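Local atomic coordinates of 3-dehydroquinate dehydratase (Geobacillus kaustophilus, PDB entry 2YR1), a protein that probably catalyses the cis-dehydration of 3-dehydroquinate to 3-dehydroshikimate, the third step of the chorismate pathway towards the aromatic amino acids. Residues P25-D30 with G231-A236; R52-R57 with G91-P96. All blocks are in the same frame, centred on the assembly; numbering follows the deposited sequence.

Interaction 1 of 2, residues P25-D30 with G231-A236; sequences PVVGED and GNQSSA
No direct hydrogen bond joins 25-30 to 231-236; two waters and a handful of close van der Waals contacts do the work. The polar part centres on the carbonyl of Pro-25, in strand 21-26. Pro-25 O accepts from water 1 at 2.9 Å and from water 2 as well. Water 1 in turn accepts from Gln-233 N at 3.1 Å. Water 2 accepts from Gly-231 N at 2.6 Å and donates to Gln-233 O, so the solvent carries backbone pairing into an irregular loop.

The apolar part begins at Pro-25, whose compact, rigid, puckered ring suits a close fit. Its CB and CG lie against Ser-235, and the separation of 3.5 Å between Pro-25 CB and Ser-235 CB is tighter than usual. Ser-235 OG stands between its own backbone N and carbonyl carbon (chi1 71°), which also brings the hydroxyl to 3.4 Å from Pro-25 CB. Serine, with its short side chain, fits this close approach. Val-27 then splits its two branches: CG1 reaches Ser-235 CB at 3.9 Å, whereas CG2 sits over the flat amide of Gln-233, 3.2 Å from Gln-233 CD. The Gln-233 chain, extended beyond CG, runs across the valine at about a right angle. Gln-233 CB and CG touch the same methyl, so the long side chain meets Val-27 with both its methylenes and the face of its amide.

Ser-235 is further tied by its backbone, N to Gln-239 OE1 and O to Arg-52 NH1. Ser-235, Gln-239 and Arg-52 are all predicted to bind 3-dehydroquinate. The arrangement belongs to the seam of a TIM barrel, where the loop after the eighth strand meets the end of the first beside the probable substrate pocket of a type I dehydroquinase.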
ATOM      1  N   PRO A  25      20.992  -3.139  -4.002  1.00 24.75           N
ATOM      2  CA  PRO A  25      21.927  -3.380  -5.096  1.00 26.18           C
ATOM      3  C   PRO A  25      23.252  -2.640  -4.962  1.00 28.58           C
ATOM      4  O   PRO A  25      23.329  -1.577  -4.372  1.00 23.95           O
ATOM      5  CB  PRO A  25      21.158  -2.881  -6.299  1.00 19.53           C
ATOM      6  CG  PRO A  25      20.535  -1.633  -5.732  1.00 24.94           C
ATOM      7  CD  PRO A  25      19.978  -2.149  -4.410  1.00 24.64           C
ATOM      8  N   VAL A  26      24.292  -3.233  -5.521  1.00 33.59           N
ATOM      9  CA  VAL A  26      25.606  -2.620  -5.543  1.00 34.09           C
ATOM     10  C   VAL A  26      25.899  -2.585  -7.029  1.00 33.40           C
ATOM     11  O   VAL A  26      25.928  -3.631  -7.683  1.00 33.83           O
ATOM     12  CB  VAL A  26      26.682  -3.481  -4.860  1.00 39.45           C
ATOM     13  CG1 VAL A  26      28.054  -2.877  -5.118  1.00 39.98           C
ATOM     14  CG2 VAL A  26      26.431  -3.562  -3.376  1.00 38.05           C
ATOM     15  N   VAL A  27      26.051  -1.383  -7.574  1.00 32.21           N
ATOM     16  CA  VAL A  27      26.357  -1.226  -8.984  1.00 33.88           C
ATOM     17  C   VAL A  27      27.705  -0.527  -9.036  1.00 42.66           C
ATOM     18  O   VAL A  27      27.904   0.531  -8.427  1.00 46.83           O
ATOM     19  CB  VAL A  27      25.298  -0.371  -9.733  1.00 32.37           C
ATOM     20  CG1 VAL A  27      23.936  -1.046  -9.669  1.00 33.72           C
ATOM     21  CG2 VAL A  27      25.225   1.021  -9.142  1.00 32.36           C
ATOM     22  N   GLY A  28      28.643  -1.146  -9.734  1.00 42.66           N
ATOM     23  CA  GLY A  28      29.968  -0.573  -9.843  1.00 45.33           C
ATOM     24  C   GLY A  28      30.586  -0.968 -11.164  1.00 46.54           C
ATOM     25  O   GLY A  28      30.702  -2.152 -11.467  1.00 43.25           O
ATOM     26  N   GLU A  29      30.981   0.026 -11.950  1.00 45.33           N
ATOM     27  CA  GLU A  29      31.589  -0.225 -13.241  1.00 45.84           C
ATOM     28  C   GLU A  29      32.865  -1.043 -13.107  1.00 46.78           C
ATOM     29  O   GLU A  29      33.152  -1.892 -13.953  1.00 49.44           O
ATOM     30  CB  GLU A  29      31.902   1.096 -13.934  1.00 50.18           C
ATOM     31  CG  GLU A  29      32.302   0.944 -15.387  1.00 56.20           C
ATOM     32  CD  GLU A  29      32.507   2.280 -16.073  1.00 59.53           C
ATOM     33  OE1 GLU A  29      32.811   2.277 -17.286  1.00 57.26           O
ATOM     34  OE2 GLU A  29      32.364   3.330 -15.396  1.00 63.72           O
ATOM     35  N   ASP A  30      33.636  -0.789 -12.055  1.00 41.07           N
ATOM     36  CA  ASP A  30      34.874  -1.527 -11.863  1.00 41.62           C
ATOM     37  C   ASP A  30      35.093  -1.995 -10.433  1.00 38.89           C
ATOM     38  O   ASP A  30      34.427  -1.548  -9.498  1.00 39.63           O
ATOM     39  CB  ASP A  30      36.067  -0.685 -12.318  1.00 45.26           C
ATOM     40  CG  ASP A  30      36.280   0.538 -11.453  1.00 49.65           C
ATOM     41  OD1 ASP A  30      36.587   0.367 -10.256  1.00 50.27           O
ATOM     42  OD2 ASP A  30      36.145   1.668 -11.971  1.00 55.22           O
ATOM     43  N   GLY A 231      20.648   1.369  -1.073  1.00 29.73           N
ATOM     44  CA  GLY A 231      21.592   1.335   0.033  1.00 28.32           C
ATOM     45  C   GLY A 231      22.692   2.345  -0.270  1.00 35.11           C
ATOM     46  O   GLY A 231      23.346   2.875   0.638  1.00 36.24           O
ATOM     47  N   ASN A 232      22.906   2.587  -1.564  1.00 33.20           N
ATOM     48  CA  ASN A 232      23.883   3.567  -2.034  1.00 34.34           C
ATOM     49  C   ASN A 232      23.390   4.114  -3.359  1.00 35.03           C
ATOM     50  O   ASN A 232      23.080   5.302  -3.476  1.00 34.50           O
ATOM     51  CB  ASN A 232      25.277   2.958  -2.241  1.00 33.78           C
ATOM     52  CG  ASN A 232      26.307   4.002  -2.699  1.00 34.69           C
ATOM     53  OD1 ASN A 232      26.732   4.853  -1.917  1.00 36.91           O
ATOM     54  ND2 ASN A 232      26.686   3.950  -3.969  1.00 35.75           N
ATOM     55  N   GLN A 233      23.319   3.240  -4.357  1.00 34.46           N
ATOM     56  CA  GLN A 233      22.865   3.638  -5.684  1.00 38.31           C
ATOM     57  C   GLN A 233      21.595   2.902  -6.076  1.00 35.76           C
ATOM     58  O   GLN A 233      21.231   1.910  -5.458  1.00 42.21           O
ATOM     59  CB  GLN A 233      23.957   3.361  -6.719  1.00 45.49           C
ATOM     60  CG  GLN A 233      24.047   4.418  -7.814  1.00 56.52           C
ATOM     61  CD  GLN A 233      25.236   4.211  -8.740  1.00 61.31           C
ATOM     62  OE1 GLN A 233      26.378   4.083  -8.285  1.00 58.60           O
ATOM     63  NE2 GLN A 233      24.974   4.183 -10.050  1.00 60.95           N
ATOM     64  N   SER A 234      20.921   3.400  -7.106  1.00 36.61           N
ATOM     65  CA  SER A 234      19.694   2.793  -7.604  1.00 34.74           C
ATOM     66  C   SER A 234      20.062   1.878  -8.768  1.00 36.44           C
ATOM     67  O   SER A 234      20.905   2.234  -9.592  1.00 35.22           O
ATOM     68  CB  SER A 234      18.726   3.887  -8.084  1.00 30.79           C
ATOM     69  OG  SER A 234      17.544   3.340  -8.654  1.00 36.30           O
ATOM     70  N   SER A 235      19.442   0.701  -8.834  1.00 35.46           N
ATOM     71  CA  SER A 235      19.722  -0.235  -9.926  1.00 37.17           C
ATOM     72  C   SER A 235      18.480  -0.382 -10.794  1.00 36.20           C
ATOM     73  O   SER A 235      18.506  -1.056 -11.820  1.00 35.94           O
ATOM     74  CB  SER A 235      20.125  -1.610  -9.379  1.00 32.16           C
ATOM     75  OG  SER A 235      19.005  -2.273  -8.809  1.00 34.05           O
ATOM     76  N   ALA A 236      17.391   0.251 -10.362  1.00 35.09           N
ATOM     77  CA  ALA A 236      16.120   0.206 -11.076  1.00 35.77           C
ATOM     78  C   ALA A 236      15.201   1.362 -10.634  1.00 34.18           C
ATOM     79  O   ALA A 236      15.258   1.812  -9.497  1.00 32.47           O
ATOM     80  CB  ALA A 236      15.429  -1.139 -10.828  1.00 34.28           C
TER
HETATM   81  O   HOH W   1      25.133   0.705  -4.674  1.00 27.49           O
HETATM   82  O   HOH W   2      22.060   0.406  -3.056  1.00 30.24           O

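Interaction 2 of 2, residues R52-R57 with G91-P96; sequences RADFFR and GGQPIP
Gln-93 leans its side chain on the turn that follows strand 48-52. Gln-93 CB starts beside the carbonyl of that turn, 3.1 Å from Asp-54 O. Gln-93 CG, anti to the carbonyl carbon, stands almost exactly over the middle of the Phe-55 ring, 3.4 Å from the centroid and 5° off the normal, a CH-pi contact. The chain then bends at chi2 (-65°), so the amide folds down along the same face instead of pointing past it: Gln-93 CD lies 3.6 Å from Phe-55 CE2, and Gln-93 NE2 comes to 3.4 Å from Phe-55 CZ. Amide and ring are stacked, their planes 21° apart. Glutamine suits this place because its methylene sits over the ring centre and its flat amide can stack on the same face.

The backbone at the root of the same residue is held too. Gln-93 N donates to the anti lone pair of Asp-54 OD2, at 3.2 Å. The syn lone pairs of both carboxylate oxygens are taken by Arg-52, which grips side-on, Arg-52 NE to Asp-54 OD1 and Arg-52 NH2 to Asp-54 OD2, each at 2.9 Å and close to the guanidinium plane. Asp-54 is thus fixed in rotation, and this pairing probably favours its ionised form. Gly-92 CA passes 3.4 Å from Asp-54 OD2, where a side chain would be crowded. Arg-52 and neighbouring Arg-86 are predicted to bind 3-dehydroquinate, so Asp-54 probably serves as a second-shell residue that orients a first-shell arginine, in loops after adjacent barrel strands bordering the probable substrate site of this TIM-barrel enzyme.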
ATOM      1  N   ARG A  52      24.825  -6.178  -9.104  1.00 19.81           N
ATOM      2  CA  ARG A  52      24.435  -6.157 -10.495  1.00 15.69           C
ATOM      3  C   ARG A  52      25.696  -6.183 -11.363  1.00 30.19           C
ATOM      4  O   ARG A  52      26.105  -5.171 -11.953  1.00 23.49           O
ATOM      5  CB  ARG A  52      23.615  -4.898 -10.763  1.00 26.34           C
ATOM      6  CG  ARG A  52      22.162  -4.995 -10.346  1.00 29.11           C
ATOM      7  CD  ARG A  52      21.424  -5.917 -11.296  1.00 28.49           C
ATOM      8  NE  ARG A  52      21.431  -5.410 -12.667  1.00 29.22           N
ATOM      9  CZ  ARG A  52      20.661  -4.413 -13.097  1.00 30.68           C
ATOM     10  NH1 ARG A  52      19.822  -3.821 -12.258  1.00 30.05           N
ATOM     11  NH2 ARG A  52      20.723  -4.010 -14.361  1.00 29.60           N
ATOM     12  N   ALA A  53      26.292  -7.368 -11.441  1.00 31.91           N
ATOM     13  CA  ALA A  53      27.525  -7.581 -12.182  1.00 32.38           C
ATOM     14  C   ALA A  53      27.520  -7.098 -13.626  1.00 33.89           C
ATOM     15  O   ALA A  53      28.586  -6.985 -14.241  1.00 35.38           O
ATOM     16  CB  ALA A  53      27.910  -9.057 -12.118  1.00 31.14           C
ATOM     17  N   ASP A  54      26.348  -6.802 -14.179  1.00 34.55           N
ATOM     18  CA  ASP A  54      26.308  -6.341 -15.558  1.00 33.01           C
ATOM     19  C   ASP A  54      26.812  -4.908 -15.746  1.00 35.09           C
ATOM     20  O   ASP A  54      26.853  -4.402 -16.874  1.00 33.71           O
ATOM     21  CB  ASP A  54      24.909  -6.512 -16.154  1.00 34.36           C
ATOM     22  CG  ASP A  54      23.811  -6.009 -15.246  1.00 39.87           C
ATOM     23  OD1 ASP A  54      23.746  -6.451 -14.081  1.00 31.66           O
ATOM     24  OD2 ASP A  54      23.002  -5.182 -15.713  1.00 40.42           O
ATOM     25  N   PHE A  55      27.197  -4.269 -14.645  1.00 28.82           N
ATOM     26  CA  PHE A  55      27.741  -2.912 -14.685  1.00 38.46           C
ATOM     27  C   PHE A  55      29.268  -2.989 -14.817  1.00 39.58           C
ATOM     28  O   PHE A  55      29.902  -2.098 -15.379  1.00 39.80           O
ATOM     29  CB  PHE A  55      27.395  -2.142 -13.406  1.00 36.70           C
ATOM     30  CG  PHE A  55      26.031  -1.511 -13.427  1.00 41.65           C
ATOM     31  CD1 PHE A  55      24.887  -2.288 -13.283  1.00 36.75           C
ATOM     32  CD2 PHE A  55      25.890  -0.138 -13.626  1.00 42.50           C
ATOM     33  CE1 PHE A  55      23.622  -1.710 -13.340  1.00 33.51           C
ATOM     34  CE2 PHE A  55      24.628   0.451 -13.684  1.00 41.92           C
ATOM     35  CZ  PHE A  55      23.491  -0.339 -13.542  1.00 38.42           C
ATOM     36  N   PHE A  56      29.827  -4.072 -14.282  1.00 38.95           N
ATOM     37  CA  PHE A  56      31.260  -4.363 -14.280  1.00 36.95           C
ATOM     38  C   PHE A  56      31.812  -4.330 -15.711  1.00 37.74           C
ATOM     39  O   PHE A  56      31.427  -5.154 -16.552  1.00 34.54           O
ATOM     40  CB  PHE A  56      31.457  -5.761 -13.682  1.00 39.12           C
ATOM     41  CG  PHE A  56      32.815  -6.012 -13.108  1.00 33.72           C
ATOM     42  CD1 PHE A  56      33.148  -5.532 -11.847  1.00 26.76           C
ATOM     43  CD2 PHE A  56      33.742  -6.788 -13.800  1.00 30.02           C
ATOM     44  CE1 PHE A  56      34.381  -5.828 -11.278  1.00 35.58           C
ATOM     45  CE2 PHE A  56      34.982  -7.089 -13.237  1.00 28.93           C
ATOM     46  CZ  PHE A  56      35.302  -6.611 -11.975  1.00 29.39           C
ATOM     47  N   ARG A  57      32.705  -3.387 -16.004  1.00 34.38           N
ATOM     48  CA  ARG A  57      33.256  -3.326 -17.358  1.00 36.52           C
ATOM     49  C   ARG A  57      34.170  -4.514 -17.674  1.00 29.10           C
ATOM     50  O   ARG A  57      34.149  -5.017 -18.786  1.00 35.87           O
ATOM     51  CB  ARG A  57      34.017  -2.009 -17.604  1.00 39.54           C
ATOM     52  CG  ARG A  57      33.175  -0.914 -18.270  1.00 44.38           C
ATOM     53  CD  ARG A  57      34.028   0.183 -18.934  1.00 52.00           C
ATOM     54  NE  ARG A  57      34.920   0.853 -17.987  1.00 56.99           N
ATOM     55  CZ  ARG A  57      36.110   0.391 -17.598  1.00 54.50           C
ATOM     56  NH1 ARG A  57      36.581  -0.755 -18.078  1.00 54.26           N
ATOM     57  NH2 ARG A  57      36.823   1.068 -16.705  1.00 52.03           N
ATOM     58  N   GLY A  91      16.471  -4.357 -19.141  1.00 41.03           N
ATOM     59  CA  GLY A  91      16.948  -3.252 -18.323  1.00 38.79           C
ATOM     60  C   GLY A  91      18.412  -3.301 -17.933  1.00 38.26           C
ATOM     61  O   GLY A  91      18.933  -2.381 -17.292  1.00 36.55           O
ATOM     62  N   GLY A  92      19.094  -4.370 -18.318  1.00 37.02           N
ATOM     63  CA  GLY A  92      20.497  -4.483 -17.969  1.00 39.65           C
ATOM     64  C   GLY A  92      21.443  -3.683 -18.854  1.00 42.42           C
ATOM     65  O   GLY A  92      21.122  -3.351 -19.993  1.00 39.14           O
ATOM     66  N   GLN A  93      22.615  -3.380 -18.301  1.00 41.51           N
ATOM     67  CA  GLN A  93      23.670  -2.629 -18.978  1.00 42.23           C
ATOM     68  C   GLN A  93      24.198  -3.365 -20.219  1.00 45.37           C
ATOM     69  O   GLN A  93      23.708  -4.446 -20.567  1.00 41.09           O
ATOM     70  CB  GLN A  93      24.821  -2.408 -17.994  1.00 39.06           C
ATOM     71  CG  GLN A  93      24.445  -1.570 -16.782  1.00 39.26           C
ATOM     72  CD  GLN A  93      24.091  -0.148 -17.163  1.00 40.08           C
ATOM     73  OE1 GLN A  93      24.920   0.572 -17.721  1.00 36.75           O
ATOM     74  NE2 GLN A  93      22.858   0.263 -16.871  1.00 34.89           N
ATOM     75  N   PRO A  94      25.194  -2.773 -20.917  1.00 46.06           N
ATOM     76  CA  PRO A  94      25.788  -3.390 -22.113  1.00 41.50           C
ATOM     77  C   PRO A  94      26.862  -4.375 -21.665  1.00 35.30           C
ATOM     78  O   PRO A  94      27.709  -4.043 -20.826  1.00 31.86           O
ATOM     79  CB  PRO A  94      26.370  -2.197 -22.866  1.00 44.11           C
ATOM     80  CG  PRO A  94      26.842  -1.322 -21.744  1.00 44.81           C
ATOM     81  CD  PRO A  94      25.665  -1.379 -20.775  1.00 49.13           C
ATOM     82  N   ILE A  95      26.827  -5.573 -22.243  1.00 37.01           N
ATOM     83  CA  ILE A  95      27.743  -6.652 -21.879  1.00 38.61           C
ATOM     84  C   ILE A  95      28.569  -7.187 -23.067  1.00 34.94           C
ATOM     85  O   ILE A  95      28.017  -7.597 -24.082  1.00 37.79           O
ATOM     86  CB  ILE A  95      26.920  -7.791 -21.224  1.00 42.73           C
ATOM     87  CG1 ILE A  95      27.805  -8.968 -20.855  1.00 50.13           C
ATOM     88  CG2 ILE A  95      25.822  -8.250 -22.176  1.00 49.37           C
ATOM     89  CD1 ILE A  95      27.066 -10.038 -20.080  1.00 50.51           C
ATOM     90  N   PRO A  96      29.908  -7.183 -22.939  1.00 34.47           N
ATOM     91  CA  PRO A  96      30.847  -7.651 -23.969  1.00 39.29           C
ATOM     92  C   PRO A  96      30.919  -9.156 -24.231  1.00 44.76           C
ATOM     93  O   PRO A  96      31.281  -9.570 -25.333  1.00 44.09           O
ATOM     94  CB  PRO A  96      32.181  -7.105 -23.481  1.00 40.17           C
ATOM     95  CG  PRO A  96      32.041  -7.184 -21.992  1.00 40.24           C
ATOM     96  CD  PRO A  96      30.646  -6.620 -21.792  1.00 37.12           C
TER

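Overall arrangement
From the N terminus, past the hairpin of strands 8-10 and 13-15, the chain enters strand 21-26 and segment 25-30, whose partner lies some 200 residues on. Strand 48-52 then leads to 52-57, and after helix 62-75 and strand 81-84 the segment 91-96 returns to it, closing the short loop of interaction 2. Only after the rest of the barrel does 231-236 close the long loop of interaction 1, so the second contact nests within the first without crossing it. The centres of the two contacts lie about 11 Å apart, linked by the salt bridge of Glu-29 with Arg-57 and by Val-27 packing on Phe-55. Together they tie loops following the eighth, first, second and third strands.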